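Local structure of isochorismatase family protein (Enterococcus faecalis, 2A67) at residues V29-N34 with F67-T72; E105-Q110 with P133-T138; M2-L7 with E98-T103; F77-T82 with T90-L95. The protein is of unknown function but belongs to the isochorismatase family, and is therefore probably a hydrolase. All coordinates share one frame; numbering follows the deposited sequence.

Interaction 1 of 4, residues V29-N34 with F67-T72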
loop_
_atom_site.group_PDB
_atom_site.type_symbol
_atom_site.label_atom_id
_atom_site.label_comp_id
_atom_site.label_asym_id
_atom_site.label_seq_id
_atom_site.Cartn_x
_atom_site.Cartn_y
_atom_site.Cartn_z
ATOM N N VAL D 29 13.180 -14.695 11.887
ATOM C CA VAL D 29 11.983 -13.858 11.937
ATOM C C VAL D 29 11.030 -14.431 13.007
ATOM O O VAL D 29 10.552 -13.723 13.878
ATOM C CB VAL D 29 11.288 -13.765 10.532
ATOM C CG1 VAL D 29 9.858 -13.236 10.656
ATOM C CG2 VAL D 29 12.098 -12.893 9.615
ATOM N N LEU D 30 10.764 -15.732 12.939
ATOM C CA LEU D 30 9.888 -16.390 13.914
ATOM C C LEU D 30 10.420 -16.321 15.365
ATOM O O LEU D 30 9.644 -16.212 16.305
ATOM C CB LEU D 30 9.607 -17.830 13.476
ATOM C CG LEU D 30 9.003 -18.049 12.071
ATOM C CD1 LEU D 30 8.970 -19.595 11.725
ATOM C CD2 LEU D 30 7.621 -17.406 11.836
ATOM N N ASP D 31 11.738 -16.381 15.536
ATOM C CA ASP D 31 12.341 -16.227 16.849
ATOM C C ASP D 31 12.078 -14.814 17.387
ATOM O O ASP D 31 11.701 -14.658 18.550
ATOM C CB ASP D 31 13.848 -16.460 16.776
ATOM C CG ASP D 31 14.197 -17.911 16.604
ATOM O OD1 ASP D 31 13.393 -18.767 17.079
ATOM O OD2 ASP D 31 15.290 -18.188 16.026
ATOM N N LYS D 32 12.250 -13.810 16.524
ATOM C CA LYS D 32 12.013 -12.409 16.908
ATOM C C LYS D 32 10.505 -12.193 17.195
ATOM O O LYS D 32 10.121 -11.565 18.164
ATOM C CB LYS D 32 12.586 -11.483 15.812
ATOM C CG LYS D 32 12.607 -10.024 16.156
ATOM C CD LYS D 32 13.996 -9.548 16.662
ATOM C CE LYS D 32 14.807 -8.807 15.524
ATOM N NZ LYS D 32 14.813 -7.263 15.587
ATOM N N VAL D 33 9.643 -12.770 16.371
ATOM C CA VAL D 33 8.185 -12.702 16.607
ATOM C C VAL D 33 7.767 -13.386 17.914
ATOM O O VAL D 33 6.977 -12.825 18.683
ATOM C CB VAL D 33 7.392 -13.290 15.405
ATOM C CG1 VAL D 33 5.917 -13.600 15.807
ATOM C CG2 VAL D 33 7.478 -12.307 14.218
ATOM N N ASN D 34 8.268 -14.600 18.167
ATOM C CA ASN D 34 8.030 -15.220 19.474
ATOM C C ASN D 34 8.465 -14.330 20.691
ATOM O O ASN D 34 7.790 -14.329 21.722
ATOM C CB ASN D 34 8.727 -16.550 19.550
ATOM C CG ASN D 34 7.898 -17.686 18.948
ATOM O OD1 ASN D 34 8.430 -18.758 18.719
ATOM N ND2 ASN D 34 6.604 -17.462 18.732
ATOM N N PHE D 67 2.849 -21.767 11.309
ATOM C CA PHE D 67 4.093 -22.471 11.571
ATOM C C PHE D 67 4.073 -22.954 12.998
ATOM O O PHE D 67 3.746 -22.177 13.903
ATOM C CB PHE D 67 5.266 -21.506 11.433
ATOM C CG PHE D 67 5.491 -21.050 10.033
ATOM C CD1 PHE D 67 5.964 -21.940 9.067
ATOM C CD2 PHE D 67 5.238 -19.741 9.675
ATOM C CE1 PHE D 67 6.184 -21.520 7.764
ATOM C CE2 PHE D 67 5.462 -19.311 8.371
ATOM C CZ PHE D 67 5.920 -20.215 7.409
ATOM N N GLU D 68 4.462 -24.207 13.204
ATOM C CA GLU D 68 4.469 -24.820 14.533
ATOM C C GLU D 68 5.316 -24.087 15.557
ATOM O O GLU D 68 5.003 -24.123 16.736
ATOM C CB GLU D 68 5.014 -26.246 14.453
ATOM C CG GLU D 68 4.150 -27.152 13.643
ATOM C CD GLU D 68 3.288 -28.025 14.508
ATOM O OE1 GLU D 68 2.568 -27.504 15.400
ATOM O OE2 GLU D 68 3.349 -29.250 14.288
ATOM N N LYS D 69 6.400 -23.466 15.115
ATOM C CA LYS D 69 7.331 -22.786 16.046
ATOM C C LYS D 69 6.736 -21.556 16.754
ATOM O O LYS D 69 7.281 -21.110 17.798
ATOM C CB LYS D 69 8.617 -22.378 15.317
ATOM C CG LYS D 69 9.870 -22.207 16.217
ATOM C CD LYS D 69 10.699 -21.084 15.576
ATOM C CE LYS D 69 12.228 -21.223 15.730
ATOM N NZ LYS D 69 12.910 -20.336 14.712
ATOM N N LEU D 70 5.660 -20.993 16.192
ATOM C CA LEU D 70 4.999 -19.813 16.799
ATOM C C LEU D 70 4.233 -20.163 18.072
ATOM O O LEU D 70 3.488 -21.139 18.098
ATOM C CB LEU D 70 4.056 -19.121 15.799
ATOM C CG LEU D 70 4.680 -18.312 14.653
ATOM C CD1 LEU D 70 3.617 -17.961 13.672
ATOM C CD2 LEU D 70 5.400 -17.028 15.156
ATOM N N ASP D 71 4.412 -19.338 19.108
ATOM C CA ASP D 71 3.726 -19.493 20.394
ATOM C C ASP D 71 2.307 -18.966 20.291
ATOM O O ASP D 71 2.065 -17.773 20.398
ATOM C CB ASP D 71 4.499 -18.755 21.513
ATOM C CG ASP D 71 3.829 -18.866 22.879
ATOM O OD1 ASP D 71 3.287 -19.940 23.220
ATOM O OD2 ASP D 71 3.854 -17.870 23.634
ATOM N N THR D 72 1.354 -19.859 20.079
ATOM C CA THR D 72 -0.061 -19.434 20.046
ATOM C C THR D 72 -0.779 -19.908 21.305
ATOM O O THR D 72 -0.306 -20.850 21.926
ATOM C CB THR D 72 -0.799 -19.971 18.797
ATOM O OG1 THR D 72 -0.976 -21.386 18.936
ATOM C CG2 THR D 72 0.040 -19.748 17.564
HETATM O O HOH W 1 6.729 -16.792 22.950
#
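L30 and V33 of helix 26-42 press against F67, K69 and L70, which belong to the long loop between strands 47-52 and 77-81 of this Rossmann-like alpha/beta domain. A type I beta turn from F67 to L70 presents the loop to the helix, closed by the bond from L70 N to F67 O at 3.2 Å. The tight part is apolar. L30 CD2 lies 4.0 Å from F67 CD2 and also 4.0 Å from L70 CD2, so one methyl fills the angle between ring and leucine; the L30 side chain meets both at about a right angle. V33 reaches across with CG1, which is anti to its backbone N, and meets L70 CD2 at 3.5 Å, a snug methyl-to-methyl distance. F12 touches L30, V33 and L70 from outside, covering this buried patch. One turn beyond L30, the side chain of N34 ends beside the backbone of K69, L70 and D71, while in the conformer given the carboxylate of D71 makes a salt bridge with R41 of the same helix 26-42.

Toward solvent the packing gives way to charge. K69 is bent at chi2 and chi3, yet its chain still passes over L30, with CD 4.0 Å from L30 CB, before reaching exposed D31. The salt bridge there is weak as a hydrogen bond: D31 OD1 lies 2.9 Å from K69 NZ and almost as near K69 CE, at 3.0 Å, so the carboxylate oxygen sits alongside the CE-NZ bond.

Interaction 2 of 4, residues E105-Q110 with P133-T138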
loop_
_atom_site.group_PDB
_atom_site.type_symbol
_atom_site.label_atom_id
_atom_site.label_comp_id
_atom_site.label_asym_id
_atom_site.label_seq_id
_atom_site.Cartn_x
_atom_site.Cartn_y
_atom_site.Cartn_z
ATOM N N GLU D 105 1.257 -3.165 16.184
ATOM C CA GLU D 105 2.631 -3.586 15.872
ATOM C C GLU D 105 2.546 -4.738 14.861
ATOM O O GLU D 105 2.059 -5.812 15.180
ATOM C CB GLU D 105 3.395 -4.070 17.125
ATOM C CG GLU D 105 4.855 -4.432 16.814
ATOM C CD GLU D 105 5.662 -4.824 18.064
ATOM O OE1 GLU D 105 5.275 -4.439 19.212
ATOM O OE2 GLU D 105 6.703 -5.482 17.868
ATOM N N ILE D 106 3.089 -4.530 13.673
ATOM C CA ILE D 106 2.848 -5.440 12.547
ATOM C C ILE D 106 4.065 -6.270 12.162
ATOM O O ILE D 106 5.194 -5.776 12.099
ATOM C CB ILE D 106 2.323 -4.615 11.334
ATOM C CG1 ILE D 106 0.961 -3.992 11.700
ATOM C CG2 ILE D 106 2.136 -5.519 10.044
ATOM C CD1 ILE D 106 0.508 -2.793 10.867
ATOM N N ALA D 107 3.832 -7.542 11.849
ATOM C CA ALA D 107 4.876 -8.440 11.351
ATOM C C ALA D 107 4.180 -9.423 10.389
ATOM O O ALA D 107 2.946 -9.566 10.435
ATOM C CB ALA D 107 5.537 -9.200 12.539
ATOM N N GLY D 108 4.946 -10.003 9.474
ATOM C CA GLY D 108 4.437 -11.183 8.723
ATOM C C GLY D 108 5.086 -11.315 7.388
ATOM O O GLY D 108 6.165 -10.785 7.159
ATOM N N VAL D 109 4.379 -12.013 6.491
ATOM C CA VAL D 109 4.819 -12.332 5.135
ATOM C C VAL D 109 3.574 -12.220 4.242
ATOM O O VAL D 109 2.452 -12.311 4.756
ATOM C CB VAL D 109 5.392 -13.809 5.054
ATOM C CG1 VAL D 109 6.558 -14.013 6.084
ATOM C CG2 VAL D 109 4.275 -14.811 5.368
ATOM N N GLN D 110 3.743 -11.948 2.948
ATOM C CA GLN D 110 5.036 -11.556 2.381
ATOM C C GLN D 110 5.165 -10.037 2.462
ATOM O O GLN D 110 4.185 -9.338 2.283
ATOM C CB GLN D 110 5.150 -11.985 0.893
ATOM C CG GLN D 110 5.443 -13.484 0.744
ATOM C CD GLN D 110 5.332 -13.922 -0.694
ATOM O OE1 GLN D 110 6.184 -13.625 -1.534
ATOM N NE2 GLN D 110 4.249 -14.587 -0.992
ATOM N N PRO D 133 12.094 -4.279 13.906
ATOM C CA PRO D 133 12.979 -4.606 12.800
ATOM C C PRO D 133 13.122 -6.118 12.578
ATOM O O PRO D 133 13.062 -6.885 13.535
ATOM C CB PRO D 133 14.326 -4.000 13.281
ATOM C CG PRO D 133 13.883 -2.798 14.054
ATOM C CD PRO D 133 12.740 -3.349 14.861
ATOM N N LYS D 134 13.335 -6.529 11.330
ATOM C CA LYS D 134 13.532 -7.940 10.959
ATOM C C LYS D 134 12.397 -8.887 11.304
ATOM O O LYS D 134 12.614 -10.008 11.796
ATOM C CB LYS D 134 14.875 -8.455 11.477
ATOM C CG LYS D 134 16.028 -7.569 11.020
ATOM C CD LYS D 134 17.369 -8.017 11.621
ATOM C CE LYS D 134 18.479 -7.766 10.600
ATOM N NZ LYS D 134 19.603 -8.774 10.785
ATOM N N THR D 135 11.155 -8.438 11.081
ATOM C CA THR D 135 10.040 -9.319 11.395
ATOM C C THR D 135 9.147 -9.487 10.135
ATOM O O THR D 135 7.986 -9.827 10.229
ATOM C CB THR D 135 9.222 -8.844 12.647
ATOM O OG1 THR D 135 8.779 -7.503 12.415
ATOM C CG2 THR D 135 10.047 -8.991 13.993
ATOM N N THR D 136 9.692 -9.185 8.963
ATOM C CA THR D 136 8.988 -9.554 7.703
ATOM C C THR D 136 9.912 -10.382 6.825
ATOM O O THR D 136 11.135 -10.348 6.976
ATOM C CB THR D 136 8.435 -8.345 6.875
ATOM O OG1 THR D 136 9.483 -7.775 6.088
ATOM C CG2 THR D 136 7.846 -7.276 7.748
ATOM N N SER D 137 9.322 -11.140 5.900
ATOM C CA SER D 137 10.151 -11.895 4.971
ATOM C C SER D 137 9.336 -12.077 3.697
ATOM O O SER D 137 8.123 -11.821 3.685
ATOM C CB SER D 137 10.557 -13.235 5.584
ATOM O OG SER D 137 11.238 -14.059 4.646
ATOM N N THR D 138 10.036 -12.491 2.645
ATOM C CA THR D 138 9.478 -12.698 1.303
ATOM C C THR D 138 10.443 -13.606 0.515
ATOM O O THR D 138 11.379 -14.174 1.094
ATOM C CB THR D 138 9.166 -11.351 0.584
ATOM O OG1 THR D 138 8.269 -11.589 -0.496
ATOM C CG2 THR D 138 10.409 -10.545 0.121
HETATM O O HOH W 2 7.045 -6.170 14.048
#
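Q110 and T138 meet because CG of Q110 stands anti to its carbonyl carbon (chi1 -77°) with the rest of the chain extended, while OG1 of T138 stands anti to its own backbone N (chi1 -162°). The two side chains cross at about a right angle, and Q110 OE1 comes to 3.1 Å of T138 OG1, whose hydrogen bond goes to E112; Q110 CB is also close to that hydroxyl oxygen. Behind them the backbones run parallel. G108 N donates to T135 O at 3.1 Å, in the carbonyl plane but bent (137° at the hydrogen), and S137 N returns a weak, long bond to G108 O. That same oxygen also receives a CA-H contact from T136 CA at 3.1 Å. G108 has backbone angles at which a CB would be jammed against the carbonyl O of A107. T135 keeps OG1 between its backbone N and carbonyl carbon, 3.7 Å from A107 CB, where a water donates to it and to I106 O, both at 2.7 Å. OG1 of T135 is tied to T132 as well.

Here the two strands of a beta-alpha-beta unit, joined through helix 111-125, come side by side at their C-terminal ends. A cis peptide precedes Q110, the N-cap residue; isochorismatase-family hydrolases typically carry such a non-prolyl cis peptide beside the active site.

Interaction 3 of 4, residues M2-L7 with E98-T103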
loop_
_atom_site.group_PDB
_atom_site.type_symbol
_atom_site.label_atom_id
_atom_site.label_comp_id
_atom_site.label_asym_id
_atom_site.label_seq_id
_atom_site.Cartn_x
_atom_site.Cartn_y
_atom_site.Cartn_z
HETATM N N MSE D 2 2.065 0.411 26.079
HETATM C CA MSE D 2 1.557 -0.943 25.824
HETATM C C MSE D 2 0.056 -1.069 26.050
HETATM O O MSE D 2 -0.465 -2.171 26.041
HETATM C CB MSE D 2 2.301 -2.005 26.651
HETATM C CG MSE D 2 3.700 -2.377 26.135
HETATM SE SE MSE D 2 3.610 -3.295 24.373
HETATM C CE MSE D 2 2.540 -4.811 24.854
ATOM N N LYS D 3 -0.640 0.045 26.243
ATOM C CA LYS D 3 -2.100 0.025 26.324
ATOM C C LYS D 3 -2.731 0.352 24.960
ATOM O O LYS D 3 -2.136 1.077 24.172
ATOM C CB LYS D 3 -2.602 0.995 27.411
ATOM C CG LYS D 3 -3.038 0.231 28.718
ATOM C CD LYS D 3 -2.999 1.124 29.996
ATOM C CE LYS D 3 -3.176 0.280 31.286
ATOM N NZ LYS D 3 -3.656 1.136 32.442
ATOM N N ASN D 4 -3.930 -0.179 24.713
ATOM C CA ASN D 4 -4.658 0.003 23.431
ATOM C C ASN D 4 -3.770 -0.381 22.264
ATOM O O ASN D 4 -3.695 0.309 21.256
ATOM C CB ASN D 4 -5.165 1.459 23.317
ATOM C CG ASN D 4 -5.984 1.904 24.553
ATOM O OD1 ASN D 4 -5.556 2.754 25.324
ATOM N ND2 ASN D 4 -7.154 1.328 24.726
ATOM N N ARG D 5 -3.076 -1.483 22.425
ATOM C CA ARG D 5 -2.007 -1.877 21.487
ATOM C C ARG D 5 -2.104 -3.367 21.231
ATOM O O ARG D 5 -2.253 -4.135 22.200
ATOM C CB ARG D 5 -0.604 -1.529 22.077
ATOM C CG ARG D 5 0.574 -1.813 21.088
ATOM C CD ARG D 5 1.856 -1.209 21.719
ATOM N NE ARG D 5 3.080 -1.863 21.240
ATOM C CZ ARG D 5 4.314 -1.401 21.418
ATOM N NH1 ARG D 5 4.512 -0.231 22.047
ATOM N NH2 ARG D 5 5.347 -2.098 20.944
ATOM N N ALA D 6 -2.052 -3.777 19.930
ATOM C CA ALA D 6 -2.086 -5.165 19.537
ATOM C C ALA D 6 -0.894 -5.490 18.669
ATOM O O ALA D 6 -0.366 -4.625 17.956
ATOM C CB ALA D 6 -3.386 -5.492 18.724
ATOM N N LEU D 7 -0.495 -6.746 18.737
ATOM C CA LEU D 7 0.472 -7.327 17.848
ATOM C C LEU D 7 -0.318 -8.038 16.706
ATOM O O LEU D 7 -1.137 -8.938 16.966
ATOM C CB LEU D 7 1.274 -8.358 18.606
ATOM C CG LEU D 7 2.505 -8.999 17.958
ATOM C CD1 LEU D 7 3.586 -7.929 17.605
ATOM C CD2 LEU D 7 3.080 -10.046 18.903
ATOM N N GLU D 98 -13.733 -3.436 18.995
ATOM C CA GLU D 98 -14.186 -4.145 20.188
ATOM C C GLU D 98 -13.086 -4.209 21.276
ATOM O O GLU D 98 -13.378 -4.089 22.453
ATOM C CB GLU D 98 -14.683 -5.512 19.782
ATOM C CG GLU D 98 -14.743 -6.621 20.818
ATOM C CD GLU D 98 -14.758 -7.983 20.109
ATOM O OE1 GLU D 98 -15.450 -8.081 19.036
ATOM O OE2 GLU D 98 -14.054 -8.926 20.583
ATOM N N GLN D 99 -11.835 -4.384 20.863
ATOM C CA GLN D 99 -10.713 -4.452 21.784
ATOM C C GLN D 99 -10.107 -3.097 22.165
ATOM O O GLN D 99 -9.150 -3.073 22.936
ATOM C CB GLN D 99 -9.618 -5.374 21.240
ATOM C CG GLN D 99 -10.021 -6.859 21.079
ATOM C CD GLN D 99 -10.520 -7.474 22.372
ATOM O OE1 GLN D 99 -11.607 -8.057 22.416
ATOM N NE2 GLN D 99 -9.731 -7.360 23.420
ATOM N N ALA D 100 -10.642 -1.995 21.634
ATOM C CA ALA D 100 -10.181 -0.618 21.954
ATOM C C ALA D 100 -8.719 -0.373 21.519
ATOM O O ALA D 100 -7.955 0.339 22.207
ATOM C CB ALA D 100 -10.370 -0.302 23.462
ATOM N N VAL D 101 -8.331 -0.972 20.381
ATOM C CA VAL D 101 -6.946 -0.953 19.921
ATOM C C VAL D 101 -6.791 0.210 18.980
ATOM O O VAL D 101 -7.562 0.359 18.030
ATOM C CB VAL D 101 -6.517 -2.283 19.245
ATOM C CG1 VAL D 101 -5.137 -2.167 18.526
ATOM C CG2 VAL D 101 -6.502 -3.446 20.282
ATOM N N GLN D 102 -5.804 1.062 19.258
ATOM C CA GLN D 102 -5.498 2.159 18.386
ATOM C C GLN D 102 -4.102 1.968 17.754
ATOM O O GLN D 102 -3.786 2.582 16.748
ATOM C CB GLN D 102 -5.626 3.493 19.202
ATOM C CG GLN D 102 -4.880 4.742 18.660
ATOM C CD GLN D 102 -5.345 5.171 17.251
ATOM O OE1 GLN D 102 -4.575 5.815 16.488
ATOM N NE2 GLN D 102 -6.607 4.811 16.896
ATOM N N THR D 103 -3.295 1.071 18.310
ATOM C CA THR D 103 -1.881 0.956 17.927
ATOM C C THR D 103 -1.650 -0.455 17.516
ATOM O O THR D 103 -2.045 -1.366 18.243
ATOM C CB THR D 103 -0.909 1.369 19.128
ATOM O OG1 THR D 103 -1.143 2.732 19.420
ATOM C CG2 THR D 103 0.496 1.335 18.718
HETATM O O HOH W 3 -2.387 3.095 21.550
#
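N4 O is gripped by two successive backbone N-H groups and a water. T103 N reaches it in the carbonyl plane at 3.1 Å, whereas Q102 N, at 3.0 Å, sits above that plane by 42°. Water 3 donates as well, and the same water touches T103 OG1. The side chain of the same residue adds a bond: N4 ND2 donates to A100 O at 2.8 Å, with the acceptor tilted 21° from the amide plane; CG of N4 lies anti to its carbonyl carbon (chi1 -53°), which puts CG 3.4 Å from A100 O, where ND2 can donate. N4 thus ties down the residue whose positive phi completes a Schellman motif at the end of helix 92-98.

At R5 the parallel pairing with T103 begins: A6 N donates to T103 O at 2.9 Å. Apolar groups flank it, V101 CG1 packing 3.8 Å from A6 CB, and T103 CG2 lying 3.9 Å from R5 CG. The extended arginine then carries its guanidinium past T103 to Y40 and E105. Strands 5-10 and 103-109 start here side by side as the parallel pair at the middle of the sheet, the point where the 3-2-1-4-5-6 order of this Rossmann-like fold changes direction.

Interaction 4 of 4, residues F77-T82 with T90-L95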
loop_
_atom_site.group_PDB
_atom_site.type_symbol
_atom_site.label_atom_id
_atom_site.label_comp_id
_atom_site.label_asym_id
_atom_site.label_seq_id
_atom_site.Cartn_x
_atom_site.Cartn_y
_atom_site.Cartn_z
ATOM N N PHE D 77 -6.350 -13.998 19.119
ATOM C CA PHE D 77 -7.444 -13.698 18.196
ATOM C C PHE D 77 -6.975 -14.151 16.836
ATOM O O PHE D 77 -5.761 -14.215 16.588
ATOM C CB PHE D 77 -7.774 -12.200 18.179
ATOM C CG PHE D 77 -8.283 -11.672 19.522
ATOM C CD1 PHE D 77 -9.563 -12.023 19.990
ATOM C CD2 PHE D 77 -7.485 -10.863 20.314
ATOM C CE1 PHE D 77 -10.045 -11.541 21.251
ATOM C CE2 PHE D 77 -7.949 -10.383 21.583
ATOM C CZ PHE D 77 -9.235 -10.737 22.045
ATOM N N PHE D 78 -7.928 -14.522 15.981
ATOM C CA PHE D 78 -7.605 -15.076 14.667
ATOM C C PHE D 78 -8.540 -14.430 13.668
ATOM O O PHE D 78 -9.774 -14.373 13.887
ATOM C CB PHE D 78 -7.782 -16.617 14.672
ATOM C CG PHE D 78 -6.832 -17.306 15.616
ATOM C CD1 PHE D 78 -5.571 -17.650 15.200
ATOM C CD2 PHE D 78 -7.192 -17.547 16.952
ATOM C CE1 PHE D 78 -4.678 -18.283 16.085
ATOM C CE2 PHE D 78 -6.301 -18.164 17.851
ATOM C CZ PHE D 78 -5.042 -18.516 17.408
ATOM N N ILE D 79 -7.948 -13.924 12.587
ATOM C CA ILE D 79 -8.725 -13.313 11.527
ATOM C C ILE D 79 -8.546 -14.133 10.252
ATOM O O ILE D 79 -7.415 -14.410 9.892
ATOM C CB ILE D 79 -8.221 -11.880 11.273
ATOM C CG1 ILE D 79 -8.412 -11.037 12.561
ATOM C CG2 ILE D 79 -8.954 -11.200 10.097
ATOM C CD1 ILE D 79 -9.847 -10.650 12.779
ATOM N N ARG D 80 -9.640 -14.450 9.570
ATOM C CA ARG D 80 -9.600 -15.104 8.249
ATOM C C ARG D 80 -9.596 -14.016 7.181
ATOM O O ARG D 80 -10.470 -13.150 7.213
ATOM C CB ARG D 80 -10.902 -15.927 7.999
ATOM C CG ARG D 80 -11.131 -17.039 9.013
ATOM C CD ARG D 80 -12.441 -17.740 8.822
ATOM N NE ARG D 80 -12.616 -18.326 7.493
ATOM C CZ ARG D 80 -13.696 -18.997 7.163
ATOM N NH1 ARG D 80 -14.649 -19.117 8.071
ATOM N NH2 ARG D 80 -13.847 -19.535 5.928
ATOM N N LYS D 81 -8.680 -14.091 6.225
ATOM C CA LYS D 81 -8.723 -13.182 5.062
ATOM C C LYS D 81 -8.571 -13.960 3.751
ATOM O O LYS D 81 -8.004 -15.041 3.718
ATOM C CB LYS D 81 -7.661 -12.089 5.161
ATOM C CG LYS D 81 -6.244 -12.515 4.820
ATOM C CD LYS D 81 -5.303 -11.296 4.938
ATOM C CE LYS D 81 -3.878 -11.624 4.688
ATOM N NZ LYS D 81 -3.667 -11.912 3.218
ATOM N N THR D 82 -9.081 -13.354 2.687
ATOM C CA THR D 82 -8.972 -13.876 1.349
ATOM C C THR D 82 -8.131 -12.983 0.374
ATOM O O THR D 82 -7.703 -13.479 -0.690
ATOM C CB THR D 82 -10.380 -14.145 0.815
ATOM O OG1 THR D 82 -11.105 -12.918 0.753
ATOM C CG2 THR D 82 -11.136 -15.074 1.766
ATOM N N THR D 90 -12.916 -8.482 5.924
ATOM C CA THR D 90 -12.705 -9.251 7.158
ATOM C C THR D 90 -13.363 -8.587 8.379
ATOM O O THR D 90 -13.954 -7.494 8.286
ATOM C CB THR D 90 -11.209 -9.363 7.488
ATOM O OG1 THR D 90 -10.738 -8.065 7.909
ATOM C CG2 THR D 90 -10.441 -9.812 6.295
ATOM N N ASN D 91 -13.236 -9.290 9.506
ATOM C CA ASN D 91 -13.678 -8.822 10.798
ATOM C C ASN D 91 -12.550 -8.074 11.558
ATOM O O ASN D 91 -12.667 -7.852 12.749
ATOM C CB ASN D 91 -14.180 -10.013 11.634
ATOM C CG ASN D 91 -15.448 -10.652 11.065
ATOM O OD1 ASN D 91 -16.202 -10.024 10.320
ATOM N ND2 ASN D 91 -15.692 -11.905 11.425
ATOM N N LEU D 92 -11.464 -7.705 10.869
ATOM C CA LEU D 92 -10.315 -7.017 11.543
ATOM C C LEU D 92 -10.672 -5.680 12.198
ATOM O O LEU D 92 -10.389 -5.469 13.391
ATOM C CB LEU D 92 -9.080 -6.896 10.654
ATOM C CG LEU D 92 -7.804 -6.357 11.398
ATOM C CD1 LEU D 92 -7.609 -7.069 12.755
ATOM C CD2 LEU D 92 -6.569 -6.467 10.484
ATOM N N ASN D 93 -11.306 -4.779 11.449
ATOM C CA ASN D 93 -11.617 -3.466 11.974
ATOM C C ASN D 93 -12.575 -3.592 13.175
ATOM O O ASN D 93 -12.376 -2.944 14.244
ATOM C CB ASN D 93 -12.167 -2.614 10.855
ATOM C CG ASN D 93 -12.031 -1.170 11.119
ATOM O OD1 ASN D 93 -13.044 -0.464 11.247
ATOM N ND2 ASN D 93 -10.788 -0.691 11.241
ATOM N N ASP D 94 -13.558 -4.497 13.053
ATOM C CA ASP D 94 -14.506 -4.738 14.164
ATOM C C ASP D 94 -13.869 -5.249 15.442
ATOM O O ASP D 94 -14.265 -4.858 16.513
ATOM C CB ASP D 94 -15.634 -5.704 13.772
ATOM C CG ASP D 94 -16.696 -5.042 12.907
ATOM O OD1 ASP D 94 -16.605 -3.815 12.686
ATOM O OD2 ASP D 94 -17.605 -5.759 12.438
ATOM N N LEU D 95 -12.951 -6.182 15.305
ATOM C CA LEU D 95 -12.249 -6.746 16.426
ATOM C C LEU D 95 -11.412 -5.625 17.117
ATOM O O LEU D 95 -11.516 -5.422 18.338
ATOM C CB LEU D 95 -11.345 -7.891 15.922
ATOM C CG LEU D 95 -10.371 -8.374 17.026
ATOM C CD1 LEU D 95 -11.164 -9.012 18.171
ATOM C CD2 LEU D 95 -9.322 -9.298 16.510
HETATM O O HOH W 4 -12.437 -12.395 8.963
#
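Strand 77-81 passes close to the start of helix 92-98, the CA atoms lying 6.0 Å apart at K81 and T90 but 8.6 Å apart at F77 and L95, a widening filled by larger side chains. I79 is central. Its CG1 is anti to the carbonyl carbon (chi1 -62°), and chi2 of -75° swings CD1 to the first turn of the helix, 3.9 Å from L92 N and 4.0 Å from L95 CD2, while CG2 meets T90 CB. At the wide end L95 sets its two methyls on F77: CD2 touches F77 CB at 3.7 Å, and CD1 lies over one ring face, toward the rim, in a CH-pi contact, 4.2 Å from the centroid and 23° off the ring normal. At the narrow end T90 lays CG2 on R80 O and K81 CB, while its OG1 accepts from L92 N in an ST turn that fixes the entry into the helix and is also hydrogen-bonded to A86 O. K81 sends its NZ away to D11 and H83.

No direct hydrogen bond joins the two segments; water 4 bridges them, donating to R80 O at 2.7 Å and accepting from N91 N. The helix is thus held against the strand at the edge of the sheet within this chain mainly by dispersion and the burial of methyl groups.

Three of the contacts meet on the parallel sheet. Interactions 2 and 3 are joined directly, by a probable hydrogen bond from E105 N to A6 O (2.8 Å) and the salt bridge of E105 OE1 with R5 NH2 (2.9 Å). Helix 26-42 brings interaction 1 to interaction 2: K32 NZ reaches P133 O at 2.7 Å. Q99 CD packs 3.5 Å from F77 CZ, linking interactions 3 and 4, whereas interactions 1 and 4 stay about 5 Å apart at their nearest atoms. The cis peptide in interaction 2 and the salt bridge of K81, in interaction 4, with D11 match active-site features of family relatives; the two contact centres are about 18 Å apart.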